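Local coordinates for protein DYNE8 (Micromonospora chersina, PDB 4AMM) that probably selects and transfers acyl units as the acyltransferase domain of an iterative polyketide synthase in enediyne (dynemicin) biosynthesis, at residues 227-232 with 255-260; 217-222 with 265-270; 3-8 with 395-400. All blocks are in the same frame, centred on the assembly; numbering follows the deposited sequence.

Contact 1: residues 227-232 with 255-260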
ATOM      1  N   GLU A 227      -9.623 -20.677 -16.042  1.00 12.85           N
ATOM      2  CA  GLU A 227     -10.566 -21.779 -16.384  1.00 13.78           C
ATOM      3  C   GLU A 227     -12.040 -21.327 -16.362  1.00 13.53           C
ATOM      4  O   GLU A 227     -12.777 -21.627 -17.308  1.00 15.76           O
ATOM      5  CB  GLU A 227     -10.347 -22.918 -15.385  1.00 16.20           C
ATOM      6  CG  GLU A 227     -11.209 -24.176 -15.697  1.00 20.71           C
ATOM      7  CD  GLU A 227     -11.232 -25.157 -14.524  1.00 35.53           C
ATOM      8  OE1 GLU A 227     -10.265 -25.916 -14.396  1.00 42.27           O
ATOM      9  OE2 GLU A 227     -12.217 -25.164 -13.727  1.00 42.37           O
ATOM     10  N   LEU A 228     -12.427 -20.525 -15.370  1.00 13.62           N
ATOM     11  CA  LEU A 228     -13.804 -20.030 -15.323  1.00 15.83           C
ATOM     12  C   LEU A 228     -14.108 -19.085 -16.481  1.00 15.08           C
ATOM     13  O   LEU A 228     -15.239 -19.067 -17.019  1.00 17.34           O
ATOM     14  CB  LEU A 228     -14.101 -19.282 -13.999  1.00 16.64           C
ATOM     15  CG  LEU A 228     -14.076 -20.097 -12.709  1.00 16.40           C
ATOM     16  CD1 LEU A 228     -14.239 -19.236 -11.438  1.00 18.17           C
ATOM     17  CD2 LEU A 228     -15.221 -21.119 -12.724  1.00 20.12           C
ATOM     18  N   ALA A 229     -13.125 -18.276 -16.862  1.00 14.20           N
ATOM     19  CA  ALA A 229     -13.326 -17.272 -17.892  1.00 14.17           C
ATOM     20  C   ALA A 229     -13.196 -17.824 -19.318  1.00 14.49           C
ATOM     21  O   ALA A 229     -13.574 -17.124 -20.280  1.00 13.32           O
ATOM     22  CB  ALA A 229     -12.333 -16.116 -17.719  1.00 14.47           C
ATOM     23  N   ALA A 230     -12.672 -19.037 -19.477  1.00 14.17           N
ATOM     24  CA  ALA A 230     -12.339 -19.552 -20.816  1.00 13.94           C
ATOM     25  C   ALA A 230     -13.578 -19.676 -21.673  1.00 14.95           C
ATOM     26  O   ALA A 230     -14.583 -20.245 -21.230  1.00 16.55           O
ATOM     27  CB  ALA A 230     -11.577 -20.872 -20.709  1.00 16.84           C
ATOM     28  N   GLY A 231     -13.566 -19.029 -22.827  1.00 15.02           N
ATOM     29  CA  GLY A 231     -14.673 -19.091 -23.777  1.00 14.57           C
ATOM     30  C   GLY A 231     -15.797 -18.099 -23.424  1.00 14.89           C
ATOM     31  O   GLY A 231     -16.785 -17.991 -24.156  1.00 18.09           O
ATOM     32  N   THR A 232     -15.683 -17.386 -22.320  1.00 13.25           N
ATOM     33  CA  THR A 232     -16.789 -16.498 -21.853  1.00 12.75           C
ATOM     34  C   THR A 232     -16.741 -15.091 -22.443  1.00 12.38           C
ATOM     35  O   THR A 232     -17.728 -14.369 -22.418  1.00 13.98           O
ATOM     36  CB  THR A 232     -16.839 -16.322 -20.385  1.00 12.64           C
ATOM     37  OG1 THR A 232     -15.670 -15.546 -19.926  1.00 12.15           O
ATOM     38  CG2 THR A 232     -16.941 -17.620 -19.622  1.00 13.39           C
ATOM     39  N   ASP A 255     -21.712 -12.381 -16.554  1.00 15.41           N
ATOM     40  CA  ASP A 255     -22.746 -13.358 -16.132  1.00 17.11           C
ATOM     41  C   ASP A 255     -22.370 -14.801 -16.446  1.00 15.49           C
ATOM     42  O   ASP A 255     -22.636 -15.708 -15.640  1.00 17.05           O
ATOM     43  CB  ASP A 255     -24.047 -13.001 -16.871  1.00 17.21           C
ATOM     44  CG  ASP A 255     -24.783 -11.782 -16.280  1.00 25.02           C
ATOM     45  OD1 ASP A 255     -24.460 -11.253 -15.182  1.00 28.73           O
ATOM     46  OD2 ASP A 255     -25.732 -11.369 -16.998  1.00 30.57           O
ATOM     47  N   ARG A 256     -21.637 -15.057 -17.545  1.00 15.10           N
ATOM     48  CA  ARG A 256     -21.120 -16.391 -17.876  1.00 14.92           C
ATOM     49  C   ARG A 256     -20.140 -16.853 -16.804  1.00 14.27           C
ATOM     50  O   ARG A 256     -20.124 -18.036 -16.413  1.00 14.32           O
ATOM     51  CB  ARG A 256     -20.505 -16.489 -19.310  1.00 14.68           C
ATOM     52  CG  ARG A 256     -21.516 -16.088 -20.417  1.00 14.61           C
ATOM     53  CD  ARG A 256     -20.779 -15.920 -21.717  1.00 14.35           C
ATOM     54  NE  ARG A 256     -21.684 -15.407 -22.726  1.00 13.15           N
ATOM     55  CZ  ARG A 256     -21.409 -14.481 -23.596  1.00 14.55           C
ATOM     56  NH1 ARG A 256     -20.201 -13.932 -23.651  1.00 15.33           N
ATOM     57  NH2 ARG A 256     -22.383 -14.035 -24.416  1.00 15.95           N
ATOM     58  N   VAL A 257     -19.254 -15.944 -16.379  1.00 14.54           N
ATOM     59  CA  VAL A 257     -18.286 -16.358 -15.377  1.00 14.32           C
ATOM     60  C   VAL A 257     -18.998 -16.608 -14.051  1.00 13.69           C
ATOM     61  O   VAL A 257     -18.607 -17.520 -13.362  1.00 14.80           O
ATOM     62  CB  VAL A 257     -17.211 -15.200 -15.207  1.00 12.48           C
ATOM     63  CG1 VAL A 257     -16.191 -15.569 -14.100  1.00 13.76           C
ATOM     64  CG2 VAL A 257     -16.411 -14.948 -16.510  1.00 15.42           C
ATOM     65  N   ALA A 258     -19.956 -15.766 -13.702  1.00 15.06           N
ATOM     66  CA  ALA A 258     -20.614 -15.933 -12.402  1.00 17.47           C
ATOM     67  C   ALA A 258     -21.333 -17.293 -12.392  1.00 18.71           C
ATOM     68  O   ALA A 258     -21.310 -17.967 -11.354  1.00 18.72           O
ATOM     69  CB  ALA A 258     -21.602 -14.828 -12.160  1.00 17.82           C
ATOM     70  N   GLU A 259     -21.967 -17.698 -13.499  1.00 16.46           N
ATOM     71  CA  GLU A 259     -22.584 -19.041 -13.614  1.00 19.61           C
ATOM     72  C   GLU A 259     -21.572 -20.102 -13.414  1.00 19.93           C
ATOM     73  O   GLU A 259     -21.791 -21.055 -12.667  1.00 21.00           O
ATOM     74  CB  GLU A 259     -23.127 -19.297 -15.025  1.00 20.70           C
ATOM     75  CG  GLU A 259     -24.438 -18.609 -15.291  1.00 25.74           C
ATOM     76  CD  GLU A 259     -24.797 -18.791 -16.775  1.00 30.61           C
ATOM     77  OE1 GLU A 259     -24.684 -19.957 -17.262  1.00 34.87           O
ATOM     78  OE2 GLU A 259     -25.050 -17.753 -17.403  1.00 33.98           O
ATOM     79  N   ALA A 260     -20.435 -20.008 -14.130  1.00 17.85           N
ATOM     80  CA  ALA A 260     -19.368 -20.989 -14.037  1.00 17.47           C
ATOM     81  C   ALA A 260     -18.844 -21.079 -12.621  1.00 18.47           C
ATOM     82  O   ALA A 260     -18.572 -22.165 -12.127  1.00 18.04           O
ATOM     83  CB  ALA A 260     -18.186 -20.716 -15.040  1.00 17.62           C
TER
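Thr232 meets helix 251-264 with both branches of its side chain. Its CG2 lies 3.8 Å from Arg256 CB, the two side chains sliding past each other in opposite directions, while Thr232 OG1 sits 3.5 Å from CG2 of Val257. With chi1 at 68°, OG1 stands between the backbone N and the carbonyl carbon; it donates to Ala229 O over 2.6 Å and also bonds Ala234 N. Thr232 N approaches Ala229 O from the same face of its plane, so that two donors of one residue, just past the helix end, grip the carbonyl of the helix's last residue. An alanine here would probably leave Ala229 O with one donor fewer and Ala234 N without its hydroxyl partner, and open a gap beside Arg256 CB where CG2 had been. The extended Arg256 chain brings NH1 within 2.8 Å of Thr232 O, which lies in the guanidinium plane, although the donor stands above the carbonyl plane. Leu228 CD2 reaches Ala260 CB at 3.8 Å. Leu228 also touches Leu218 and Val257 touches Leu216, both of strand 213-218: the two helices pack on one face of the mixed sheet, as in the small ferredoxin-like subdomain of acyltransferases.

Contact 2: residues 217-222 with 265-270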
ATOM      1  N   SER A 217     -14.971 -10.062  -8.815  1.00 11.84           N
ATOM      2  CA  SER A 217     -13.860 -10.562  -8.014  1.00 11.23           C
ATOM      3  C   SER A 217     -13.999 -12.003  -7.701  1.00 13.45           C
ATOM      4  O   SER A 217     -15.113 -12.399  -7.250  1.00 15.37           O
ATOM      5  CB  SER A 217     -13.764  -9.707  -6.805  1.00 14.88           C
ATOM      6  OG  SER A 217     -12.590 -10.105  -6.067  1.00 18.27           O
ATOM      7  N   LEU A 218     -12.965 -12.808  -7.837  1.00 11.21           N
ATOM      8  CA  LEU A 218     -13.077 -14.235  -7.561  1.00 11.78           C
ATOM      9  C   LEU A 218     -12.137 -14.618  -6.415  1.00 12.73           C
ATOM     10  O   LEU A 218     -10.918 -14.247  -6.415  1.00 12.55           O
ATOM     11  CB  LEU A 218     -12.656 -15.097  -8.782  1.00 11.89           C
ATOM     12  CG  LEU A 218     -13.362 -14.748 -10.100  1.00 11.64           C
ATOM     13  CD1 LEU A 218     -12.746 -15.407 -11.315  1.00 14.04           C
ATOM     14  CD2 LEU A 218     -14.835 -15.106 -10.016  1.00 14.26           C
ATOM     15  N   ARG A 219     -12.643 -15.444  -5.479  1.00 11.99           N
ATOM     16  CA  ARG A 219     -11.773 -16.020  -4.426  1.00 14.01           C
ATOM     17  C   ARG A 219     -11.173 -17.302  -4.943  1.00 14.43           C
ATOM     18  O   ARG A 219     -11.656 -18.390  -4.701  1.00 16.09           O
ATOM     19  CB  ARG A 219     -12.714 -16.272  -3.236  1.00 14.65           C
ATOM     20  CG  ARG A 219     -12.009 -16.811  -1.988  1.00 18.89           C
ATOM     21  CD  ARG A 219     -11.084 -15.817  -1.267  1.00 21.25           C
ATOM     22  NE  ARG A 219     -11.647 -14.498  -0.844  1.00 21.26           N
ATOM     23  CZ  ARG A 219     -12.423 -14.172   0.203  1.00 31.02           C
ATOM     24  NH1 ARG A 219     -12.937 -15.057   1.075  1.00 29.66           N
ATOM     25  NH2 ARG A 219     -12.735 -12.884   0.349  1.00 34.74           N
ATOM     26  N   ALA A 220     -10.120 -17.142  -5.734  1.00 13.01           N
ATOM     27  CA  ALA A 220      -9.501 -18.208  -6.502  1.00 14.17           C
ATOM     28  C   ALA A 220      -8.189 -17.652  -7.083  1.00 14.17           C
ATOM     29  O   ALA A 220      -7.947 -16.430  -7.076  1.00 14.75           O
ATOM     30  CB  ALA A 220     -10.439 -18.620  -7.668  1.00 17.08           C
ATOM     31  N   ASP A 221      -7.334 -18.575  -7.556  1.00 13.14           N
ATOM     32  CA  ASP A 221      -6.086 -18.203  -8.163  1.00 12.89           C
ATOM     33  C   ASP A 221      -6.173 -17.950  -9.650  1.00 13.30           C
ATOM     34  O   ASP A 221      -7.227 -18.118 -10.269  1.00 13.42           O
ATOM     35  CB  ASP A 221      -4.975 -19.200  -7.800  1.00 15.02           C
ATOM     36  CG  ASP A 221      -5.169 -20.566  -8.372  1.00 17.98           C
ATOM     37  OD1 ASP A 221      -5.844 -20.850  -9.347  1.00 18.06           O
ATOM     38  OD2 ASP A 221      -4.517 -21.498  -7.815  1.00 22.49           O
ATOM     39  N   LEU A 222      -5.053 -17.561 -10.247  1.00 12.81           N
ATOM     40  CA  LEU A 222      -5.060 -17.165 -11.672  1.00 13.21           C
ATOM     41  C   LEU A 222      -5.499 -18.323 -12.582  1.00 13.08           C
ATOM     42  O   LEU A 222      -6.337 -18.117 -13.484  1.00 13.17           O
ATOM     43  CB  LEU A 222      -3.655 -16.652 -12.005  1.00 11.39           C
ATOM     44  CG  LEU A 222      -3.479 -16.234 -13.491  1.00 13.26           C
ATOM     45  CD1 LEU A 222      -4.301 -15.009 -13.814  1.00 13.62           C
ATOM     46  CD2 LEU A 222      -2.045 -15.891 -13.718  1.00 15.90           C
ATOM     47  N   GLY A 265     -18.254 -24.053  -7.478  1.00 26.49           N
ATOM     48  CA  GLY A 265     -18.109 -23.691  -6.076  1.00 25.99           C
ATOM     49  C   GLY A 265     -17.021 -22.625  -5.733  1.00 25.91           C
ATOM     50  O   GLY A 265     -16.419 -22.609  -4.629  1.00 24.93           O
ATOM     51  N   ILE A 266     -16.822 -21.678  -6.651  1.00 21.93           N
ATOM     52  CA  ILE A 266     -15.912 -20.553  -6.420  1.00 20.63           C
ATOM     53  C   ILE A 266     -16.751 -19.307  -6.112  1.00 18.64           C
ATOM     54  O   ILE A 266     -17.718 -19.060  -6.885  1.00 19.91           O
ATOM     55  CB  ILE A 266     -14.991 -20.351  -7.646  1.00 20.75           C
ATOM     56  CG1 ILE A 266     -14.053 -21.552  -7.725  1.00 20.69           C
ATOM     57  CG2 ILE A 266     -14.178 -19.024  -7.543  1.00 21.90           C
ATOM     58  CD1 ILE A 266     -13.089 -21.495  -8.894  1.00 25.41           C
ATOM     59  N   GLU A 267     -16.492 -18.587  -5.032  1.00 17.43           N
ATOM     60  CA  GLU A 267     -17.217 -17.330  -4.703  1.00 18.77           C
ATOM     61  C   GLU A 267     -16.841 -16.182  -5.646  1.00 17.39           C
ATOM     62  O   GLU A 267     -15.660 -15.783  -5.766  1.00 16.68           O
ATOM     63  CB  GLU A 267     -16.969 -16.894  -3.251  1.00 20.72           C
ATOM     64  CG  GLU A 267     -17.748 -15.612  -2.836  1.00 26.18           C
ATOM     65  CD  GLU A 267     -17.301 -14.913  -1.518  1.00 34.77           C
ATOM     66  OE1 GLU A 267     -16.094 -14.518  -1.311  1.00 33.12           O
ATOM     67  OE2 GLU A 267     -18.221 -14.721  -0.687  1.00 36.55           O
ATOM     68  N   ALA A 268     -17.826 -15.680  -6.385  1.00 16.87           N
ATOM     69  CA  ALA A 268     -17.667 -14.522  -7.329  1.00 16.34           C
ATOM     70  C   ALA A 268     -18.413 -13.343  -6.754  1.00 16.96           C
ATOM     71  O   ALA A 268     -19.674 -13.458  -6.502  1.00 20.58           O
ATOM     72  CB  ALA A 268     -18.217 -14.874  -8.628  1.00 16.22           C
ATOM     73  N   THR A 269     -17.747 -12.227  -6.545  1.00 14.61           N
ATOM     74  CA  THR A 269     -18.303 -10.999  -5.948  1.00 14.82           C
ATOM     75  C   THR A 269     -18.378  -9.877  -6.988  1.00 16.29           C
ATOM     76  O   THR A 269     -17.349  -9.363  -7.382  1.00 15.32           O
ATOM     77  CB  THR A 269     -17.440 -10.572  -4.771  1.00 16.94           C
ATOM     78  OG1 THR A 269     -17.449 -11.663  -3.778  1.00 20.83           O
ATOM     79  CG2 THR A 269     -18.040  -9.342  -4.067  1.00 20.18           C
ATOM     80  N   PRO A 270     -19.595  -9.395  -7.364  1.00 16.07           N
ATOM     81  CA  PRO A 270     -19.681  -8.248  -8.285  1.00 16.95           C
ATOM     82  C   PRO A 270     -19.128  -6.997  -7.645  1.00 16.85           C
ATOM     83  O   PRO A 270     -19.382  -6.723  -6.457  1.00 16.87           O
ATOM     84  CB  PRO A 270     -21.215  -8.071  -8.487  1.00 19.15           C
ATOM     85  CG  PRO A 270     -21.690  -9.464  -8.337  1.00 21.27           C
ATOM     86  CD  PRO A 270     -20.926  -9.998  -7.138  1.00 19.78           C
TER
HETATM   87  O   HOH W   1     -14.164 -19.319  -3.547  1.00 19.28           O
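Ser217 O accepts a nearly straight bond of 2.7 Å from Thr269 N (173° at the hydrogen), lying in the carbonyl plane, and the CA-H of Ala268 comes up beside it in a weaker CA-H...O contact. In return Ser217 N donates to Thr269 O over 2.9 Å, here from above the carbonyl plane, which completes an antiparallel hydrogen-bonded pair. Next to it, Leu218 and Ala268 form a non-hydrogen-bonded pair. The pairing adds strand 268-270 to the mixed sheet as an edge strand next to 213-218. Glu267 O then takes Arg219 N at 3.0 Å, nearly along the C=O axis, together with a CA-H contact from Leu218. Beyond this bond the two chains part, and a water bridges them, donating to Arg219 O and accepting from Glu267 N.

Leu218 and Ala268 share one face of the sheet, where Leu218 CD2 presses on Ala268 CB at 3.7 Å and Ala225 of helix 222-229 also touches Leu218. Ile266 uses its CG2, anti to the backbone N, to meet Ala220 CB at 3.8 Å. Arg219, bent at chi2 and chi3, lies beside Glu267 and points the same way. Glu267 OE1 stands over one face of the guanidinium, offset toward its rim and 4.0 Å from Arg219 NH1; the two flat groups are turned 73° apart, and no N-H is aimed at the oxygen.

Arg219 is the centre of an inverse gamma turn, after which Asp221 caps helix 222-229 by binding Ala224 N through OD1. The polar part of the pairing is therefore carried by backbone bonds, continued by one water, whereas the long Arg219-Glu267 ion pair, between two exposed residues, probably contributes general charge attraction and little directional grip.

Contact 3: residues 3-8 with 395-400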
ATOM      1  N   HIS A   3      -2.953   8.867  17.736  1.00 28.75           N
ATOM      2  CA  HIS A   3      -1.975   7.869  18.101  1.00 25.73           C
ATOM      3  C   HIS A   3      -0.681   8.646  18.260  1.00 23.31           C
ATOM      4  O   HIS A   3      -0.410   9.639  17.528  1.00 25.63           O
ATOM      5  CB  HIS A   3      -1.742   6.790  17.030  1.00 25.74           C
ATOM      6  CG  HIS A   3      -2.822   5.766  16.948  1.00 30.29           C
ATOM      7  ND1 HIS A   3      -4.092   6.088  16.528  1.00 29.87           N
ATOM      8  CD2 HIS A   3      -2.838   4.458  17.257  1.00 31.46           C
ATOM      9  CE1 HIS A   3      -4.855   5.014  16.598  1.00 32.10           C
ATOM     10  NE2 HIS A   3      -4.115   4.005  17.015  1.00 35.80           N
ATOM     11  N   GLU A   4       0.078   8.209  19.229  1.00 18.70           N
ATOM     12  CA  GLU A   4       1.397   8.737  19.488  1.00 17.34           C
ATOM     13  C   GLU A   4       2.411   7.730  18.975  1.00 15.94           C
ATOM     14  O   GLU A   4       2.171   6.509  18.970  1.00 16.46           O
ATOM     15  CB  GLU A   4       1.563   8.979  20.985  1.00 19.28           C
ATOM     16  CG  GLU A   4       2.833   9.763  21.242  1.00 20.37           C
ATOM     17  CD  GLU A   4       2.799  11.100  20.433  1.00 28.24           C
ATOM     18  OE1 GLU A   4       2.134  12.077  20.861  1.00 27.24           O
ATOM     19  OE2 GLU A   4       3.352  11.100  19.299  1.00 24.69           O
ATOM     20  N   LEU A   5       3.603   8.208  18.589  1.00 14.54           N
ATOM     21  CA  LEU A   5       4.702   7.368  18.163  1.00 13.70           C
ATOM     22  C   LEU A   5       5.766   7.327  19.201  1.00 13.63           C
ATOM     23  O   LEU A   5       6.310   8.396  19.567  1.00 14.89           O
ATOM     24  CB  LEU A   5       5.302   8.006  16.885  1.00 14.10           C
ATOM     25  CG  LEU A   5       6.600   7.347  16.376  1.00 14.33           C
ATOM     26  CD1 LEU A   5       6.390   5.861  16.002  1.00 14.72           C
ATOM     27  CD2 LEU A   5       7.059   8.179  15.135  1.00 15.63           C
ATOM     28  N   VAL A   6       6.113   6.142  19.703  1.00 12.60           N
ATOM     29  CA  VAL A   6       7.098   6.012  20.745  1.00 12.35           C
ATOM     30  C   VAL A   6       8.228   5.161  20.233  1.00 11.79           C
ATOM     31  O   VAL A   6       8.043   4.003  19.826  1.00 13.68           O
ATOM     32  CB  VAL A   6       6.519   5.300  21.991  1.00 13.47           C
ATOM     33  CG1 VAL A   6       7.567   5.220  23.014  1.00 15.72           C
ATOM     34  CG2 VAL A   6       5.331   6.123  22.459  1.00 15.93           C
ATOM     35  N   VAL A   7       9.424   5.805  20.084  1.00 12.42           N
ATOM     36  CA  VAL A   7      10.584   5.083  19.621  1.00 13.32           C
ATOM     37  C   VAL A   7      11.670   5.061  20.664  1.00 15.30           C
ATOM     38  O   VAL A   7      11.773   6.015  21.450  1.00 17.28           O
ATOM     39  CB  VAL A   7      11.159   5.677  18.300  1.00 14.13           C
ATOM     40  CG1 VAL A   7      10.106   5.794  17.196  1.00 12.94           C
ATOM     41  CG2 VAL A   7      11.860   7.086  18.515  1.00 15.89           C
ATOM     42  N   CYS A   8      12.510   4.037  20.593  1.00 14.47           N
ATOM     43  CA  CYS A   8      13.797   4.146  21.294  1.00 18.24           C
ATOM     44  C   CYS A   8      14.747   3.095  20.813  1.00 16.15           C
ATOM     45  O   CYS A   8      14.420   2.280  19.981  1.00 15.10           O
ATOM     46  CB  CYS A   8      13.651   4.152  22.775  1.00 20.68           C
ATOM     47  SG  CYS A   8      13.061   2.607  23.299  1.00 22.82           S
ATOM     48  N   THR A 395      11.818  12.412  14.825  1.00 12.76           N
ATOM     49  CA  THR A 395      11.400  13.762  15.285  1.00 10.67           C
ATOM     50  C   THR A 395      10.375  14.489  14.351  1.00 13.36           C
ATOM     51  O   THR A 395       9.611  15.261  14.930  1.00 13.85           O
ATOM     52  CB  THR A 395      12.557  14.714  15.658  1.00 12.54           C
ATOM     53  OG1 THR A 395      13.311  14.982  14.471  1.00 13.01           O
ATOM     54  CG2 THR A 395      13.423  14.133  16.760  1.00 11.72           C
ATOM     55  N   PRO A 396      10.374  14.251  13.013  1.00 12.52           N
ATOM     56  CA  PRO A 396       9.352  14.946  12.196  1.00 13.06           C
ATOM     57  C   PRO A 396       7.926  14.643  12.698  1.00 13.63           C
ATOM     58  O   PRO A 396       7.053  15.503  12.457  1.00 15.22           O
ATOM     59  CB  PRO A 396       9.607  14.388  10.802  1.00 15.18           C
ATOM     60  CG  PRO A 396      11.037  14.089  10.771  1.00 15.51           C
ATOM     61  CD  PRO A 396      11.327  13.504  12.169  1.00 13.94           C
ATOM     62  N   PHE A 397       7.678  13.529  13.347  1.00 12.02           N
ATOM     63  CA  PHE A 397       6.323  13.268  13.799  1.00 12.92           C
ATOM     64  C   PHE A 397       5.900  14.229  14.875  1.00 15.44           C
ATOM     65  O   PHE A 397       4.701  14.347  15.141  1.00 15.77           O
ATOM     66  CB  PHE A 397       6.271  11.794  14.300  1.00 13.87           C
ATOM     67  CG  PHE A 397       4.863  11.325  14.606  1.00 14.44           C
ATOM     68  CD1 PHE A 397       4.078  10.813  13.583  1.00 18.61           C
ATOM     69  CD2 PHE A 397       4.369  11.355  15.883  1.00 16.35           C
ATOM     70  CE1 PHE A 397       2.696  10.430  13.836  1.00 20.32           C
ATOM     71  CE2 PHE A 397       2.976  10.913  16.151  1.00 16.51           C
ATOM     72  CZ  PHE A 397       2.204  10.495  15.142  1.00 18.44           C
ATOM     73  N   PHE A 398       6.829  14.933  15.532  1.00 13.82           N
ATOM     74  CA  PHE A 398       6.537  15.807  16.671  1.00 14.84           C
ATOM     75  C   PHE A 398       6.517  17.285  16.312  1.00 16.57           C
ATOM     76  O   PHE A 398       6.194  18.088  17.168  1.00 21.52           O
ATOM     77  CB  PHE A 398       7.525  15.496  17.829  1.00 16.51           C
ATOM     78  CG  PHE A 398       7.340  14.117  18.355  1.00 13.04           C
ATOM     79  CD1 PHE A 398       6.323  13.901  19.305  1.00 17.11           C
ATOM     80  CD2 PHE A 398       8.025  13.039  17.809  1.00 13.27           C
ATOM     81  CE1 PHE A 398       6.007  12.657  19.710  1.00 17.29           C
ATOM     82  CE2 PHE A 398       7.740  11.715  18.258  1.00 15.38           C
ATOM     83  CZ  PHE A 398       6.713  11.537  19.211  1.00 16.52           C
ATOM     84  N   ALA A 399       6.843  17.568  15.066  1.00 15.96           N
ATOM     85  CA  ALA A 399       6.970  18.960  14.567  1.00 17.95           C
ATOM     86  C   ALA A 399       5.636  19.520  14.134  1.00 20.92           C
ATOM     87  O   ALA A 399       4.856  18.866  13.436  1.00 22.07           O
ATOM     88  CB  ALA A 399       7.927  18.982  13.397  1.00 19.77           C
ATOM     89  N   GLY A 400       5.382  20.759  14.528  1.00 20.08           N
ATOM     90  CA  GLY A 400       4.333  21.539  13.857  1.00 26.05           C
ATOM     91  C   GLY A 400       2.923  21.147  14.217  1.00 28.68           C
ATOM     92  O   GLY A 400       2.018  21.360  13.393  1.00 31.47           O
TER
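Phe397 turns one face of its ring to Leu5. Phe397 CB lies 3.8 Å from Leu5 CD2, and CG, anti to the backbone N (chi1 -171°), meets both CD2 and CB of Leu5. Leu5 CB stands over the ring face, 3.9 Å from its centroid, a CH-pi contact whose closest ring atom is Phe397 CD2, at 3.6 Å from Leu5 CB. Farther out, the ring edge at Phe397 CE2 meets Glu4 OE2 at 3.2 Å, near the ring plane, and CZ at the tip is 3.6 Å from His3 O, a buried carbonyl oxygen with no hydrogen-bond partner in the model. Glu4 OE2 also approaches Phe398 CE1, accepts from Leu5 N on its anti side at 3.0 Å, and forms a salt bridge with Arg401, its strongest partner. The Phe398 ring edge meets Leu5 O, with CZ 3.2 Å away, while Ala39, Ala40 and Ala43 of helix 32-45 touch the same side chain. Strand 4-10 is an edge strand of the four-stranded antiparallel sheet, hydrogen-bonded to strand 52-58. The C-terminal tail lying back on it is consistent with the post-acyltransferase linker of polyketide synthases, which returns to the linker domain preceding the acyltransferase.

How the contacts relate
The chain begins in strand 4-10, and contact 3 closes only when the tail at 395-400 returns to it, so almost the whole chain lies in between. Within that span, 217-222 opens the loop that contact 2 closes at 265-270, and inside it 227-232 and 255-260 close the smaller loop of contact 1. The loops nest and none cross. Contacts 1 and 2 adjoin through Leu228 CD1 and Ile266 CD1, 3.6 Å apart, and together join the first and last strands, which are neighbours in the sheet, and both helices of a beta-alpha-beta-beta-alpha-beta unit of ferredoxin-like topology. Contact 3, its centre about 42 Å from that of contact 2, ties the chain ends together.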